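Local atomic coordinates of deseasin MCP-01 (Pseudoalteromonas sp., PDB entry 3VV3), a protein that degrades collagen as a bacterial collagenolytic serine protease of the subtilisin family. Residues A200-H212 / S235-M247. Sequence-based numbering, arbitrary orientation.
Sequences AGNDAVDNDQNPH and SSFSQWGLTSVDM
The W240 indole lies with one face against the backbone of V205 and D206: V205 O sits 3.5 Å above the ring plane, and D206 CA makes a CH-pi contact 3.9 Å from the centroid of the five-membered ring. S238 O meets the indole edge in plane, and K312 adds a cation-pi contact. Carboxylate and indole planes of D206 and W240 are 9° apart, although the side chains cross at about a right angle. A200 O lies over one face of the H212 ring, near its rim. The N202 amide runs beside the F237 ring, planes 72° apart; its OD1, held by T269 N, suggests the oxyanion-hole asparagine of subtilisins. CG of W240 stands between backbone N and carbonyl carbon (chi1 65°), bringing the ring over V205 and D206. There W240 N donates to V205 O, and N207 N to W240 O (2.7 Å), making a single beta bridge. The Q239 side chain fills the curve of 200-207, its CG 3.8 Å from V205 CG2. Farther along, D208 OD1 takes S244 OG (2.6 Å) and S244 N, while OD2 receives T243 N on its syn lone pair and T243 OG1. The contact joins the loop between strands 195-199 and 222-228 to that preceding outermost strand 247-250, with F237 and S238 packed on strand 222-228.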
ATOM      1  N   ALA A 200      -3.962 -11.269   5.512  1.00  4.51           N
ATOM      2  CA  ALA A 200      -3.587 -12.392   4.656  1.00  5.56           C
ATOM      3  C   ALA A 200      -2.646 -11.998   3.509  1.00  5.84           C
ATOM      4  O   ALA A 200      -1.955 -12.852   2.958  1.00  5.72           O
ATOM      5  CB  ALA A 200      -4.831 -13.103   4.110  1.00  6.43           C
ATOM      6  N   GLY A 201      -2.618 -10.716   3.153  1.00  6.22           N
ATOM      7  CA  GLY A 201      -1.769 -10.247   2.068  1.00  6.28           C
ATOM      8  C   GLY A 201      -2.544  -9.837   0.822  1.00  4.95           C
ATOM      9  O   GLY A 201      -3.671 -10.287   0.628  1.00  5.18           O
ATOM     10  N   ASN A 202      -1.928  -9.018  -0.038  1.00  4.14           N
ATOM     11  CA  ASN A 202      -2.644  -8.426  -1.174  1.00  5.22           C
ATOM     12  C   ASN A 202      -2.171  -8.885  -2.548  1.00  6.45           C
ATOM     13  O   ASN A 202      -2.308  -8.155  -3.531  1.00  6.81           O
ATOM     14  CB  ASN A 202      -2.553  -6.906  -1.132  1.00  6.16           C
ATOM     15  CG  ASN A 202      -3.059  -6.331   0.166  1.00  6.27           C
ATOM     16  OD1 ASN A 202      -3.862  -6.947   0.850  1.00  9.21           O
ATOM     17  ND2 ASN A 202      -2.586  -5.138   0.512  1.00  9.13           N
ATOM     18  N   ASP A 203      -1.636 -10.093  -2.620  1.00  5.60           N
ATOM     19  CA  ASP A 203      -1.065 -10.560  -3.871  1.00  7.40           C
ATOM     20  C   ASP A 203      -1.917 -11.606  -4.585  1.00  7.93           C
ATOM     21  O   ASP A 203      -1.467 -12.224  -5.543  1.00  9.21           O
ATOM     22  CB  ASP A 203       0.358 -11.082  -3.652  1.00  8.91           C
ATOM     23  CG  ASP A 203       1.149 -11.146  -4.944  1.00 20.23           C
ATOM     24  OD1 ASP A 203       1.317 -10.084  -5.582  1.00 26.60           O
ATOM     25  OD2 ASP A 203       1.584 -12.253  -5.329  1.00 24.17           O
ATOM     26  N   ALA A 204      -3.150 -11.794  -4.130  1.00  6.33           N
ATOM     27  CA  ALA A 204      -4.112 -12.617  -4.869  1.00  7.06           C
ATOM     28  C   ALA A 204      -3.590 -14.012  -5.215  1.00  9.45           C
ATOM     29  O   ALA A 204      -3.702 -14.464  -6.359  1.00 10.41           O
ATOM     30  CB  ALA A 204      -4.581 -11.889  -6.133  1.00  8.08           C
ATOM     31  N   VAL A 205      -3.037 -14.695  -4.216  1.00  8.71           N
ATOM     32  CA  VAL A 205      -2.608 -16.081  -4.365  1.00 11.12           C
ATOM     33  C   VAL A 205      -3.028 -16.918  -3.163  1.00 11.27           C
ATOM     34  O   VAL A 205      -3.451 -16.386  -2.132  1.00  7.25           O
ATOM     35  CB  VAL A 205      -1.084 -16.204  -4.551  1.00 10.73           C
ATOM     36  CG1 VAL A 205      -0.655 -15.545  -5.867  1.00  7.82           C
ATOM     37  CG2 VAL A 205      -0.347 -15.606  -3.357  1.00 10.17           C
ATOM     38  N   ASP A 206      -2.893 -18.229  -3.319  1.00 10.96           N
ATOM     39  CA  ASP A 206      -3.263 -19.214  -2.305  1.00 10.68           C
ATOM     40  C   ASP A 206      -2.153 -19.381  -1.269  1.00  8.10           C
ATOM     41  O   ASP A 206      -1.062 -19.860  -1.590  1.00  9.28           O
ATOM     42  CB  ASP A 206      -3.560 -20.540  -3.019  1.00 10.88           C
ATOM     43  CG  ASP A 206      -3.761 -21.701  -2.067  1.00 15.70           C
ATOM     44  OD1 ASP A 206      -3.996 -21.469  -0.862  1.00 12.07           O
ATOM     45  OD2 ASP A 206      -3.687 -22.858  -2.541  1.00 17.24           O
ATOM     46  N   ASN A 207      -2.426 -18.981  -0.026  1.00  9.20           N
ATOM     47  CA  ASN A 207      -1.420 -19.015   1.032  1.00  7.08           C
ATOM     48  C   ASN A 207      -1.109 -20.425   1.536  1.00  8.71           C
ATOM     49  O   ASN A 207      -0.106 -20.633   2.216  1.00  9.34           O
ATOM     50  CB  ASN A 207      -1.819 -18.120   2.211  1.00  7.51           C
ATOM     51  CG  ASN A 207      -1.693 -16.642   1.893  1.00  7.71           C
ATOM     52  OD1 ASN A 207      -1.236 -16.262   0.818  1.00  7.82           O
ATOM     53  ND2 ASN A 207      -2.085 -15.797   2.847  1.00  7.52           N
ATOM     54  N   ASP A 208      -1.968 -21.386   1.203  1.00 10.67           N
ATOM     55  CA  ASP A 208      -1.681 -22.775   1.542  1.00 11.15           C
ATOM     56  C   ASP A 208      -0.506 -23.290   0.709  1.00 12.69           C
ATOM     57  O   ASP A 208       0.253 -24.141   1.164  1.00 13.60           O
ATOM     58  CB  ASP A 208      -2.913 -23.668   1.354  1.00 11.01           C
ATOM     59  CG  ASP A 208      -3.943 -23.485   2.455  1.00 14.19           C
ATOM     60  OD1 ASP A 208      -3.964 -22.409   3.088  1.00 10.04           O
ATOM     61  OD2 ASP A 208      -4.742 -24.420   2.689  1.00 14.86           O
ATOM     62  N   GLN A 209      -0.355 -22.765  -0.506  1.00 12.43           N
ATOM     63  CA  GLN A 209       0.760 -23.159  -1.374  1.00 15.35           C
ATOM     64  C   GLN A 209       1.905 -22.159  -1.330  1.00 19.23           C
ATOM     65  O   GLN A 209       3.046 -22.489  -1.659  1.00 17.95           O
ATOM     66  CB  GLN A 209       0.284 -23.290  -2.818  1.00 16.53           C
ATOM     67  CG  GLN A 209      -0.896 -24.219  -2.995  1.00 25.54           C
ATOM     68  CD  GLN A 209      -0.485 -25.593  -3.467  1.00 36.08           C
ATOM     69  OE1 GLN A 209       0.402 -25.728  -4.312  1.00 37.02           O
ATOM     70  NE2 GLN A 209      -1.134 -26.625  -2.931  1.00 40.84           N
ATOM     71  N   ASN A 210       1.587 -20.929  -0.939  1.00 13.11           N
ATOM     72  CA  ASN A 210       2.538 -19.831  -0.942  1.00 13.35           C
ATOM     73  C   ASN A 210       2.468 -19.108   0.396  1.00 15.06           C
ATOM     74  O   ASN A 210       1.802 -18.084   0.503  1.00 14.73           O
ATOM     75  CB  ASN A 210       2.186 -18.842  -2.060  1.00 13.35           C
ATOM     76  CG  ASN A 210       2.023 -19.519  -3.415  1.00 20.13           C
ATOM     77  OD1 ASN A 210       3.007 -19.786  -4.100  1.00 23.00           O
ATOM     78  ND2 ASN A 210       0.779 -19.798  -3.805  1.00 14.22           N
ATOM     79  N   PRO A 211       3.135 -19.650   1.428  1.00 16.15           N
ATOM     80  CA  PRO A 211       3.012 -19.095   2.781  1.00 13.09           C
ATOM     81  C   PRO A 211       3.395 -17.618   2.884  1.00 14.27           C
ATOM     82  O   PRO A 211       4.338 -17.159   2.243  1.00 16.30           O
ATOM     83  CB  PRO A 211       3.974 -19.960   3.603  1.00 17.25           C
ATOM     84  CG  PRO A 211       4.009 -21.261   2.864  1.00 21.08           C
ATOM     85  CD  PRO A 211       3.949 -20.879   1.413  1.00 16.92           C
ATOM     86  N   HIS A 212       2.641 -16.901   3.707  1.00  9.60           N
ATOM     87  CA  HIS A 212       2.799 -15.475   3.938  1.00 14.09           C
ATOM     88  C   HIS A 212       2.860 -15.318   5.445  1.00  9.17           C
ATOM     89  O   HIS A 212       2.051 -15.909   6.157  1.00  9.87           O
ATOM     90  CB  HIS A 212       1.575 -14.745   3.376  1.00 11.27           C
ATOM     91  CG  HIS A 212       1.461 -13.306   3.781  1.00 13.78           C
ATOM     92  ND1 HIS A 212       0.741 -12.898   4.887  1.00 14.47           N
ATOM     93  CD2 HIS A 212       1.923 -12.174   3.197  1.00 16.57           C
ATOM     94  CE1 HIS A 212       0.793 -11.580   4.981  1.00 16.00           C
ATOM     95  NE2 HIS A 212       1.500 -11.115   3.964  1.00 18.63           N
ATOM     96  N   SER A 235     -12.172  -9.597  -2.162  1.00  7.06           N
ATOM     97  CA  SER A 235     -11.515  -8.507  -2.868  1.00  6.39           C
ATOM     98  C   SER A 235     -10.576  -9.099  -3.900  1.00  5.71           C
ATOM     99  O   SER A 235      -9.905 -10.075  -3.619  1.00  5.05           O
ATOM    100  CB  SER A 235     -10.725  -7.649  -1.877  1.00  6.36           C
ATOM    101  OG  SER A 235     -11.581  -7.152  -0.866  1.00  5.60           O
ATOM    102  N   SER A 236     -10.525  -8.514  -5.091  1.00  4.82           N
ATOM    103  CA  SER A 236      -9.711  -9.113  -6.151  1.00  8.03           C
ATOM    104  C   SER A 236      -8.239  -9.279  -5.775  1.00  8.17           C
ATOM    105  O   SER A 236      -7.596 -10.222  -6.226  1.00  8.91           O
ATOM    106  CB  SER A 236      -9.854  -8.351  -7.472  1.00 12.25           C
ATOM    107  OG  SER A 236      -9.695  -6.964  -7.271  1.00 10.26           O
ATOM    108  N   PHE A 237      -7.721  -8.369  -4.950  1.00  5.76           N
ATOM    109  CA  PHE A 237      -6.329  -8.426  -4.507  1.00  7.33           C
ATOM    110  C   PHE A 237      -6.060  -9.414  -3.373  1.00  5.65           C
ATOM    111  O   PHE A 237      -4.909  -9.732  -3.096  1.00  4.83           O
ATOM    112  CB  PHE A 237      -5.842  -7.032  -4.076  1.00  6.34           C
ATOM    113  CG  PHE A 237      -6.700  -6.393  -3.011  1.00  6.13           C
ATOM    114  CD1 PHE A 237      -6.594  -6.794  -1.690  1.00  5.87           C
ATOM    115  CD2 PHE A 237      -7.606  -5.393  -3.338  1.00  8.23           C
ATOM    116  CE1 PHE A 237      -7.385  -6.221  -0.703  1.00  5.68           C
ATOM    117  CE2 PHE A 237      -8.410  -4.797  -2.349  1.00  6.29           C
ATOM    118  CZ  PHE A 237      -8.297  -5.216  -1.029  1.00  5.37           C
ATOM    119  N   SER A 238      -7.104  -9.905  -2.714  1.00  4.59           N
ATOM    120  CA  SER A 238      -6.894 -10.647  -1.467  1.00  4.95           C
ATOM    121  C   SER A 238      -6.229 -12.005  -1.649  1.00  6.69           C
ATOM    122  O   SER A 238      -6.590 -12.770  -2.531  1.00  7.38           O
ATOM    123  CB  SER A 238      -8.215 -10.848  -0.714  1.00  7.53           C
ATOM    124  OG  SER A 238      -7.980 -11.379   0.592  1.00  6.17           O
ATOM    125  N   GLN A 239      -5.282 -12.312  -0.775  1.00  5.89           N
ATOM    126  CA  GLN A 239      -4.793 -13.679  -0.663  1.00  4.93           C
ATOM    127  C   GLN A 239      -5.842 -14.495   0.103  1.00  6.94           C
ATOM    128  O   GLN A 239      -6.759 -13.931   0.706  1.00  6.27           O
ATOM    129  CB  GLN A 239      -3.407 -13.699   0.006  1.00  4.28           C
ATOM    130  CG  GLN A 239      -2.298 -13.295  -0.985  1.00  5.57           C
ATOM    131  CD  GLN A 239      -0.973 -12.944  -0.335  1.00  7.95           C
ATOM    132  OE1 GLN A 239      -0.326 -13.779   0.315  1.00 11.28           O
ATOM    133  NE2 GLN A 239      -0.547 -11.711  -0.530  1.00  5.99           N
ATOM    134  N   TRP A 240      -5.735 -15.816   0.036  1.00  6.62           N
ATOM    135  CA  TRP A 240      -6.694 -16.693   0.702  1.00  8.77           C
ATOM    136  C   TRP A 240      -5.944 -17.945   1.127  1.00  7.87           C
ATOM    137  O   TRP A 240      -4.736 -18.040   0.931  1.00  6.20           O
ATOM    138  CB  TRP A 240      -7.863 -17.045  -0.233  1.00  7.21           C
ATOM    139  CG  TRP A 240      -7.441 -17.856  -1.426  1.00  9.28           C
ATOM    140  CD1 TRP A 240      -7.385 -19.222  -1.517  1.00 10.30           C
ATOM    141  CD2 TRP A 240      -6.981 -17.351  -2.686  1.00 10.19           C
ATOM    142  NE1 TRP A 240      -6.927 -19.597  -2.761  1.00 13.11           N
ATOM    143  CE2 TRP A 240      -6.676 -18.467  -3.497  1.00 13.18           C
ATOM    144  CE3 TRP A 240      -6.809 -16.068  -3.210  1.00 10.93           C
ATOM    145  CZ2 TRP A 240      -6.203 -18.331  -4.803  1.00 13.59           C
ATOM    146  CZ3 TRP A 240      -6.338 -15.938  -4.514  1.00 11.72           C
ATOM    147  CH2 TRP A 240      -6.044 -17.062  -5.290  1.00 12.66           C
ATOM    148  N   GLY A 241      -6.644 -18.896   1.734  1.00  7.29           N
ATOM    149  CA  GLY A 241      -6.023 -20.159   2.105  1.00  8.08           C
ATOM    150  C   GLY A 241      -7.008 -21.035   2.855  1.00  8.03           C
ATOM    151  O   GLY A 241      -7.455 -20.673   3.935  1.00  9.11           O
ATOM    152  N   LEU A 242      -7.348 -22.187   2.283  1.00  8.34           N
ATOM    153  CA  LEU A 242      -8.342 -23.074   2.892  1.00 10.80           C
ATOM    154  C   LEU A 242      -8.013 -23.415   4.350  1.00 10.73           C
ATOM    155  O   LEU A 242      -8.907 -23.489   5.197  1.00 10.28           O
ATOM    156  CB  LEU A 242      -8.501 -24.356   2.060  1.00 11.59           C
ATOM    157  CG  LEU A 242      -9.421 -25.439   2.620  1.00 12.76           C
ATOM    158  CD1 LEU A 242     -10.860 -24.944   2.736  1.00 11.35           C
ATOM    159  CD2 LEU A 242      -9.355 -26.675   1.735  1.00 14.24           C
ATOM    160  N   THR A 243      -6.731 -23.598   4.646  1.00  9.98           N
ATOM    161  CA  THR A 243      -6.319 -23.922   6.007  1.00 10.45           C
ATOM    162  C   THR A 243      -5.540 -22.788   6.673  1.00 10.03           C
ATOM    163  O   THR A 243      -5.481 -22.715   7.906  1.00  9.64           O
ATOM    164  CB  THR A 243      -5.487 -25.226   6.063  1.00 13.16           C
ATOM    165  OG1 THR A 243      -4.246 -25.046   5.368  1.00 12.10           O
ATOM    166  CG2 THR A 243      -6.258 -26.391   5.432  1.00 14.29           C
ATOM    167  N   SER A 244      -4.958 -21.901   5.868  1.00  9.07           N
ATOM    168  CA  SER A 244      -4.052 -20.878   6.399  1.00  7.46           C
ATOM    169  C   SER A 244      -4.686 -19.491   6.551  1.00  7.79           C
ATOM    170  O   SER A 244      -4.074 -18.581   7.122  1.00  8.40           O
ATOM    171  CB  SER A 244      -2.783 -20.785   5.544  1.00  9.38           C
ATOM    172  OG  SER A 244      -3.075 -20.271   4.258  1.00  9.24           O
ATOM    173  N   VAL A 245      -5.897 -19.316   6.029  1.00  5.06           N
ATOM    174  CA  VAL A 245      -6.651 -18.082   6.256  1.00  7.23           C
ATOM    175  C   VAL A 245      -8.013 -18.454   6.845  1.00  8.01           C
ATOM    176  O   VAL A 245      -8.621 -19.444   6.436  1.00  6.49           O
ATOM    177  CB  VAL A 245      -6.804 -17.253   4.957  1.00  7.00           C
ATOM    178  CG1 VAL A 245      -7.581 -15.953   5.226  1.00  5.40           C
ATOM    179  CG2 VAL A 245      -5.427 -16.938   4.371  1.00  5.10           C
ATOM    180  N   ASP A 246      -8.497 -17.667   7.799  1.00  6.36           N
ATOM    181  CA  ASP A 246      -9.640 -18.097   8.607  1.00  4.77           C
ATOM    182  C   ASP A 246     -10.998 -17.560   8.164  1.00  7.58           C
ATOM    183  O   ASP A 246     -11.996 -18.282   8.197  1.00  7.88           O
ATOM    184  CB  ASP A 246      -9.391 -17.727  10.072  1.00  6.32           C
ATOM    185  CG  ASP A 246      -8.154 -18.393  10.625  1.00  8.27           C
ATOM    186  OD1 ASP A 246      -8.042 -19.632  10.464  1.00  7.95           O
ATOM    187  OD2 ASP A 246      -7.300 -17.687  11.212  1.00  8.73           O
ATOM    188  N   MET A 247     -11.040 -16.290   7.776  1.00  5.48           N
ATOM    189  CA  MET A 247     -12.304 -15.629   7.454  1.00  7.33           C
ATOM    190  C   MET A 247     -12.015 -14.320   6.730  1.00  7.73           C
ATOM    191  O   MET A 247     -10.858 -13.958   6.552  1.00  6.40           O
ATOM    192  CB  MET A 247     -13.107 -15.356   8.730  1.00  7.36           C
ATOM    193  CG  MET A 247     -12.381 -14.432   9.715  1.00  7.01           C
ATOM    194  SD  MET A 247     -13.357 -14.104  11.202  1.00  8.15           S
ATOM    195  CE  MET A 247     -14.731 -13.176  10.521  1.00 12.21           C
TER
HETATM  196  O   HOH W   1      -6.357 -23.000  -0.355  1.00 10.93           O
HETATM  197  O   HOH W   2      -2.145 -17.086   5.743  1.00  6.61           O